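Local structure of predicted phosphatase, HAD family (Clostridium acetobutylicum, 3MC1) at residues P50-F55 against E64-A69; F55-N60 against R168-I173; A131-S136 against I148-E153. The protein probably hydrolyses phosphate esters as a metal-dependent phosphatase of the haloacid dehalogenase superfamily, though its natural substrate is not established. All coordinates share one frame; numbering follows the deposited sequence.

Interaction 1: P50-F55 against E64-A69; sequences PLKTSF and ETATVA
Lys52 and Phe55 of helix 51-59 pack against Ala66, Thr67 and Ala69 of helix 63-81. Both helices belong to the helical cap that HAD phosphatases of this kind carry between the first two strands of the Rossmann-like core. The short helical segments approach to 9.0 Å between axes, and their N-to-C directions differ by 116°.

Pro50 is the N-cap of the first helix. Its carbonyl oxygen takes two donors, Ser54 N and Thr53 OG1. The Thr53 OG1 to Pro50 O bond is 2.8 Å long and falls on a lone pair in the carbonyl plane, so the first turn is tied down by a side chain as well as by backbone.

Lys52 comes next. Its CG is anti to the backbone N (chi1 -173°), and its chain runs alongside Thr67, pointing the same way. CG of Lys52 is 4.2 Å from Ala66 CB, and CE lies 4.1 Å from Thr67 OG1. This is contact of the aliphatic stem. The charged NZ makes a salt bridge with Glu63, and Thr67 OG1 is hydrogen-bonded to the backbone oxygen of the same Glu63.

Phe55, one turn on, is buried and does most of the packing. Its CB sits 4.1 Å from Ala66 CB. The small alanines let the ring lie close to the second helix. Val26 and Leu30 of helix 19-31 also touch Phe55, and Phe46 meets its ring edge to face. The remaining link is a CH-pi contact: Ala69 CB stands over one face of the Phe55 ring, 3.8 Å from its centroid and only 5° off the ring normal.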
# COMPACT_ATOMS: atom_id res chain seq x y z
N PRO A 50 2.82 4.12 7.15
CA PRO A 50 1.92 5.15 7.70
C PRO A 50 2.69 6.47 7.72
O PRO A 50 3.86 6.50 8.07
CB PRO A 50 1.64 4.63 9.11
CG PRO A 50 1.79 3.14 8.98
CD PRO A 50 3.00 3.01 8.09
N LEU A 51 2.05 7.56 7.31
CA LEU A 51 2.73 8.86 7.30
C LEU A 51 3.35 9.20 8.65
O LEU A 51 4.47 9.69 8.73
CB LEU A 51 1.76 9.98 6.90
CG LEU A 51 1.29 10.00 5.45
CD1 LEU A 51 0.35 11.17 5.25
CD2 LEU A 51 2.49 10.09 4.52
N LYS A 52 2.60 8.94 9.72
CA LYS A 52 3.07 9.27 11.06
C LYS A 52 4.44 8.65 11.32
O LYS A 52 5.37 9.33 11.72
CB LYS A 52 2.07 8.79 12.11
CG LYS A 52 2.40 9.23 13.52
CD LYS A 52 1.31 8.83 14.50
CE LYS A 52 -0.02 9.54 14.20
NZ LYS A 52 -1.11 9.08 15.11
N THR A 53 4.55 7.35 11.08
CA THR A 53 5.81 6.65 11.31
C THR A 53 6.94 7.33 10.52
O THR A 53 8.06 7.50 11.02
CB THR A 53 5.71 5.16 10.89
OG1 THR A 53 5.78 5.04 9.47
CG2 THR A 53 4.38 4.58 11.34
N SER A 54 6.64 7.73 9.29
CA SER A 54 7.64 8.37 8.43
C SER A 54 8.05 9.78 8.87
O SER A 54 9.24 10.09 8.89
CB SER A 54 7.13 8.41 6.98
OG SER A 54 7.01 7.10 6.44
N PHE A 55 7.09 10.63 9.22
CA PHE A 55 7.43 11.99 9.65
C PHE A 55 8.24 11.94 10.95
O PHE A 55 9.18 12.71 11.14
CB PHE A 55 6.16 12.83 9.86
CG PHE A 55 5.62 13.43 8.59
CD1 PHE A 55 6.41 14.28 7.81
CD2 PHE A 55 4.31 13.17 8.18
CE1 PHE A 55 5.91 14.85 6.64
CE2 PHE A 55 3.80 13.73 7.01
CZ PHE A 55 4.60 14.58 6.24
N GLU A 64 2.28 14.55 18.24
CA GLU A 64 1.47 15.71 17.88
C GLU A 64 1.96 16.52 16.68
O GLU A 64 1.15 16.98 15.87
CB GLU A 64 1.32 16.64 19.10
CG GLU A 64 2.61 17.34 19.51
CD GLU A 64 2.46 18.17 20.78
OE1 GLU A 64 1.53 19.01 20.85
OE2 GLU A 64 3.29 17.99 21.70
N THR A 65 3.27 16.68 16.55
CA THR A 65 3.83 17.43 15.43
C THR A 65 3.66 16.67 14.12
O THR A 65 3.41 17.26 13.06
CB THR A 65 5.33 17.72 15.62
OG1 THR A 65 5.54 18.40 16.86
CG2 THR A 65 5.84 18.60 14.49
N ALA A 66 3.79 15.35 14.19
CA ALA A 66 3.63 14.50 13.01
C ALA A 66 2.18 14.58 12.57
O ALA A 66 1.87 14.55 11.38
CB ALA A 66 4.02 13.06 13.33
N THR A 67 1.28 14.70 13.55
CA THR A 67 -0.14 14.79 13.26
C THR A 67 -0.46 16.08 12.52
O THR A 67 -1.34 16.11 11.66
CB THR A 67 -0.96 14.73 14.55
OG1 THR A 67 -0.75 13.46 15.18
CG2 THR A 67 -2.44 14.89 14.25
N VAL A 68 0.26 17.15 12.86
CA VAL A 68 0.05 18.44 12.21
C VAL A 68 0.54 18.32 10.78
O VAL A 68 -0.13 18.78 9.84
CB VAL A 68 0.84 19.57 12.92
CG1 VAL A 68 0.77 20.85 12.09
CG2 VAL A 68 0.26 19.81 14.30
N ALA A 69 1.70 17.69 10.63
CA ALA A 69 2.32 17.47 9.33
C ALA A 69 1.40 16.63 8.43
O ALA A 69 1.32 16.87 7.22
CB ALA A 69 3.66 16.78 9.50

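Interaction 2: F55-N60 against R168-I173; sequences FMEYYN and REYDVI
Tyr170 reaches across with its hydroxyl toward Tyr58 OH and Glu57 OE1, and the CE2 edge of its ring lies over the rim of the Arg168 guanidinium. CE2 of Tyr170 is 3.7 Å above that guanidinium plane. The tyrosines do not bond directly: Tyr58 OH and Tyr170 OH are 4.4 Å apart. Glu57 OE1 is equally far from Tyr170 OH.

A water joins the two sides. It is hydrogen-bonded to Tyr58 OH at 2.5 Å and accepts a hydrogen bond from Arg168 NH2 at 2.7 Å. Its bond to Tyr170 OH is weak. The water lies in the planes of all three flat groups, at their edges.

The Arg168 chain is coiled, with chi1 to chi3 all near -60°. This fold brings one face of its guanidinium under Tyr170 CE2. Arg168 NE is held by a salt bridge to Glu194. Arg168 is also the N-cap of its helix, and its backbone N bonds to the anti lone pair of Asp171 OD2.

The contact is thin and lies at the surface. Arg168 follows Asp167, a ligand of the bound sodium ion. Such a water-bridged junction of helical cap and Rossmann-like core fits the entrance to a HAD phosphatase active site.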
# COMPACT_ATOMS: atom_id res chain seq x y z
N PHE A 55 7.09 10.63 9.22
CA PHE A 55 7.43 11.99 9.65
C PHE A 55 8.24 11.94 10.95
O PHE A 55 9.18 12.71 11.14
CB PHE A 55 6.16 12.83 9.86
CG PHE A 55 5.62 13.43 8.59
CD1 PHE A 55 6.41 14.28 7.81
CD2 PHE A 55 4.31 13.17 8.18
CE1 PHE A 55 5.91 14.85 6.64
CE2 PHE A 55 3.80 13.73 7.01
CZ PHE A 55 4.60 14.58 6.24
N MSE A 56 7.88 11.02 11.84
CA MSE A 56 8.59 10.87 13.11
C MSE A 56 10.00 10.32 12.91
O MSE A 56 10.95 10.81 13.51
CB MSE A 56 7.80 9.95 14.04
CG MSE A 56 6.50 10.55 14.53
SE MSE A 56 5.58 9.38 15.75
CE MSE A 56 6.63 9.73 17.34
N GLU A 57 10.12 9.32 12.05
CA GLU A 57 11.41 8.69 11.78
C GLU A 57 12.38 9.54 10.96
O GLU A 57 13.55 9.66 11.31
CB GLU A 57 11.21 7.36 11.05
CG GLU A 57 12.46 6.50 10.96
CD GLU A 57 12.30 5.31 10.02
OE1 GLU A 57 11.20 4.70 10.01
OE2 GLU A 57 13.27 4.99 9.29
N TYR A 58 11.89 10.14 9.88
CA TYR A 58 12.73 10.95 9.00
C TYR A 58 12.90 12.41 9.39
O TYR A 58 13.79 13.10 8.88
CB TYR A 58 12.20 10.87 7.57
CG TYR A 58 12.11 9.45 7.04
CD1 TYR A 58 13.26 8.69 6.85
CD2 TYR A 58 10.88 8.86 6.77
CE1 TYR A 58 13.19 7.37 6.41
CE2 TYR A 58 10.79 7.54 6.34
CZ TYR A 58 11.95 6.80 6.16
OH TYR A 58 11.88 5.49 5.75
N TYR A 59 12.05 12.90 10.29
CA TYR A 59 12.14 14.29 10.71
C TYR A 59 12.03 14.46 12.22
O TYR A 59 11.84 15.57 12.72
CB TYR A 59 11.06 15.11 9.99
CG TYR A 59 11.36 15.21 8.51
CD1 TYR A 59 12.29 16.14 8.04
CD2 TYR A 59 10.82 14.30 7.60
CE1 TYR A 59 12.68 16.15 6.70
CE2 TYR A 59 11.21 14.30 6.25
CZ TYR A 59 12.15 15.23 5.82
OH TYR A 59 12.58 15.22 4.51
N ASN A 60 12.18 13.35 12.93
CA ASN A 60 12.14 13.32 14.38
C ASN A 60 10.98 14.06 15.03
O ASN A 60 11.09 14.50 16.17
CB ASN A 60 13.46 13.86 14.95
CG ASN A 60 14.66 13.06 14.49
OD1 ASN A 60 14.68 11.82 14.60
ND2 ASN A 60 15.68 13.75 13.99
N ARG A 168 6.93 -3.27 -0.09
CA ARG A 168 7.84 -2.88 0.98
C ARG A 168 7.97 -3.94 2.09
O ARG A 168 7.14 -4.84 2.22
CB ARG A 168 7.37 -1.56 1.60
CG ARG A 168 7.16 -0.41 0.62
CD ARG A 168 8.46 0.05 -0.02
NE ARG A 168 9.43 0.53 0.96
CZ ARG A 168 9.37 1.72 1.56
NH1 ARG A 168 8.39 2.56 1.28
NH2 ARG A 168 10.29 2.05 2.46
N GLU A 169 9.01 -3.80 2.90
CA GLU A 169 9.25 -4.72 4.00
C GLU A 169 8.07 -4.69 4.98
O GLU A 169 7.79 -5.68 5.64
CB GLU A 169 10.53 -4.32 4.74
CG GLU A 169 10.43 -2.97 5.43
CD GLU A 169 11.68 -2.64 6.23
OE1 GLU A 169 12.11 -3.49 7.03
OE2 GLU A 169 12.22 -1.52 6.05
N TYR A 170 7.39 -3.54 5.05
CA TYR A 170 6.25 -3.38 5.94
C TYR A 170 5.14 -4.35 5.57
O TYR A 170 4.41 -4.85 6.43
CB TYR A 170 5.74 -1.95 5.85
CG TYR A 170 6.81 -0.93 6.15
CD1 TYR A 170 7.33 -0.80 7.44
CD2 TYR A 170 7.35 -0.13 5.14
CE1 TYR A 170 8.35 0.10 7.72
CE2 TYR A 170 8.38 0.78 5.41
CZ TYR A 170 8.88 0.89 6.70
OH TYR A 170 9.90 1.77 6.98
N ASP A 171 5.01 -4.62 4.27
CA ASP A 171 4.00 -5.55 3.80
C ASP A 171 4.36 -6.97 4.20
O ASP A 171 3.49 -7.74 4.62
CB ASP A 171 3.87 -5.44 2.28
CG ASP A 171 3.33 -4.09 1.86
OD1 ASP A 171 2.21 -3.77 2.28
OD2 ASP A 171 4.02 -3.35 1.12
N VAL A 172 5.64 -7.31 4.10
CA VAL A 172 6.10 -8.64 4.47
C VAL A 172 5.91 -8.85 5.97
O VAL A 172 5.38 -9.88 6.39
CB VAL A 172 7.61 -8.83 4.12
CG1 VAL A 172 8.05 -10.24 4.48
CG2 VAL A 172 7.84 -8.57 2.64
N ILE A 173 6.33 -7.87 6.76
CA ILE A 173 6.19 -7.94 8.21
C ILE A 173 4.71 -8.05 8.60
O ILE A 173 4.35 -8.85 9.47
CB ILE A 173 6.84 -6.69 8.87
CG1 ILE A 173 8.33 -6.64 8.52
CG2 ILE A 173 6.65 -6.72 10.38
CD1 ILE A 173 9.01 -5.33 8.84
O HOH W 1 10.50 3.82 4.46

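Interaction 3: A131-S136 against I148-E153; sequences AIVGSS and IRYAME
This is a small apolar contact between a strand at the edge of the central parallel sheet and a helix packed on one face of that sheet. Val133 of strand 131-135 supplies the strand side. Ala151 and Tyr150 of helix 144-155 supply the other.

Val133 turns its side chain toward the helix and uses both methyl groups. CG2 of Val133 is 3.7 Å from Ala151 CB, the closest approach between the two segments. CB of Val133 is hardly farther, at 3.9 Å from Ala151 CB. The alanine is buried, and its short side chain lets the helix come near: the CA atoms of Val133 and Ala151 are 6.0 Å apart.

The strand is hydrogen-bonded through its backbone to strand 104-109, with Val133 paired to Val107 and Thr109. After it, the chain passes through helix 144-155 to strand 162-166, which lies on the far side of strand 6-9. The helix is therefore the connection of a beta-alpha-beta crossover in the Rossmann-like HAD core. Val147, one turn before Ala151 on the same helix, also touches Val133.

CG1 of Val133 also reaches the tyrosine. A chi1 of -168° sets this methyl opposite the backbone N and directs it to the Tyr150 ring. The two side chains cross at about a right angle. CG1 comes in at the ring edge, close to the ring plane, 4.0 Å from Tyr150 CD2. Tyr150 itself is exposed and lies at the rim of the packing.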
# COMPACT_ATOMS: atom_id res chain seq x y z
N ALA A 131 -13.42 -5.95 -1.02
CA ALA A 131 -13.36 -4.94 0.02
C ALA A 131 -12.10 -4.12 -0.13
O ALA A 131 -11.11 -4.58 -0.69
CB ALA A 131 -13.40 -5.61 1.40
N ILE A 132 -12.14 -2.88 0.34
CA ILE A 132 -11.00 -1.98 0.29
C ILE A 132 -10.84 -1.54 1.73
O ILE A 132 -11.59 -0.70 2.22
CB ILE A 132 -11.28 -0.77 -0.65
CG1 ILE A 132 -11.38 -1.28 -2.09
CG2 ILE A 132 -10.17 0.27 -0.52
CD1 ILE A 132 -11.92 -0.26 -3.08
N VAL A 133 -9.87 -2.13 2.42
CA VAL A 133 -9.65 -1.84 3.82
C VAL A 133 -8.40 -1.01 4.05
O VAL A 133 -7.28 -1.49 3.87
CB VAL A 133 -9.55 -3.16 4.62
CG1 VAL A 133 -9.60 -2.88 6.12
CG2 VAL A 133 -10.68 -4.11 4.19
N GLY A 134 -8.60 0.23 4.47
CA GLY A 134 -7.48 1.11 4.72
C GLY A 134 -7.46 1.55 6.17
O GLY A 134 -8.16 1.00 7.02
N SER A 135 -6.62 2.54 6.46
CA SER A 135 -6.51 3.05 7.81
C SER A 135 -7.64 4.06 8.05
O SER A 135 -8.34 4.47 7.12
CB SER A 135 -5.16 3.75 8.00
OG SER A 135 -5.01 4.84 7.10
N SER A 136 -7.84 4.43 9.31
CA SER A 136 -8.84 5.42 9.64
C SER A 136 -8.07 6.74 9.63
O SER A 136 -6.91 6.77 10.02
CB SER A 136 -9.40 5.14 11.04
OG SER A 136 -8.35 4.98 11.97
N ILE A 148 -4.43 -5.56 7.91
CA ILE A 148 -4.59 -6.89 7.34
C ILE A 148 -5.45 -7.72 8.30
O ILE A 148 -6.38 -8.42 7.88
CB ILE A 148 -3.22 -7.58 7.13
CG1 ILE A 148 -2.48 -6.92 5.95
CG2 ILE A 148 -3.42 -9.07 6.88
CD1 ILE A 148 -1.02 -7.37 5.77
N ARG A 149 -5.15 -7.63 9.60
CA ARG A 149 -5.89 -8.39 10.61
C ARG A 149 -7.37 -8.01 10.62
O ARG A 149 -8.23 -8.88 10.75
CB ARG A 149 -5.29 -8.14 12.00
CG ARG A 149 -5.81 -9.10 13.07
CD ARG A 149 -5.12 -8.89 14.42
NE ARG A 149 -3.66 -8.94 14.32
CZ ARG A 149 -2.96 -10.01 13.98
NH1 ARG A 149 -3.58 -11.15 13.69
NH2 ARG A 149 -1.63 -9.95 13.93
N TYR A 150 -7.66 -6.72 10.49
CA TYR A 150 -9.04 -6.25 10.48
C TYR A 150 -9.74 -6.67 9.19
O TYR A 150 -10.91 -7.04 9.21
CB TYR A 150 -9.10 -4.72 10.62
CG TYR A 150 -10.51 -4.17 10.76
CD1 TYR A 150 -11.31 -4.50 11.86
CD2 TYR A 150 -11.05 -3.33 9.79
CE1 TYR A 150 -12.62 -4.01 11.98
CE2 TYR A 150 -12.35 -2.84 9.90
CZ TYR A 150 -13.13 -3.18 10.99
OH TYR A 150 -14.42 -2.68 11.08
N ALA A 151 -9.02 -6.63 8.08
CA ALA A 151 -9.60 -7.03 6.80
C ALA A 151 -9.97 -8.51 6.86
O ALA A 151 -11.06 -8.91 6.44
CB ALA A 151 -8.60 -6.78 5.67
N MSE A 152 -9.05 -9.32 7.39
CA MSE A 152 -9.30 -10.75 7.51
C MSE A 152 -10.47 -10.99 8.45
O MSE A 152 -11.37 -11.78 8.15
CB MSE A 152 -8.03 -11.45 8.00
CG MSE A 152 -6.90 -11.39 6.97
SE MSE A 152 -5.28 -12.26 7.55
CE MSE A 152 -5.85 -14.11 7.35
N GLU A 153 -10.48 -10.31 9.59
CA GLU A 153 -11.58 -10.44 10.55
C GLU A 153 -12.91 -10.04 9.91
O GLU A 153 -13.92 -10.73 10.08
CB GLU A 153 -11.32 -9.55 11.77
CG GLU A 153 -10.21 -10.07 12.68
CD GLU A 153 -9.94 -9.14 13.84
OE1 GLU A 153 -10.76 -8.23 14.08
OE2 GLU A 153 -8.91 -9.32 14.52

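In the fold
Interactions 1 and 2 share helix 51-59 and Phe55, and their centres are about 11 Å apart. They touch where CG of Met56, a selenomethionine, packs 3.7 Å from Ala66 CB. Interaction 1 is internal to the cap. Interaction 2 carries the same helix to the core, where the side chain of Tyr170 is about 7 Å from the sodium ion bound by Asp10, Asp12 and Asp167. Interaction 3 lies within the core. Its centre is about 19 Å from that of interaction 2, with nearest atoms about 5 Å apart, and about 21 Å from that of interaction 1. The three thus sample cap, cap-core junction and core of this predicted HAD phosphatase.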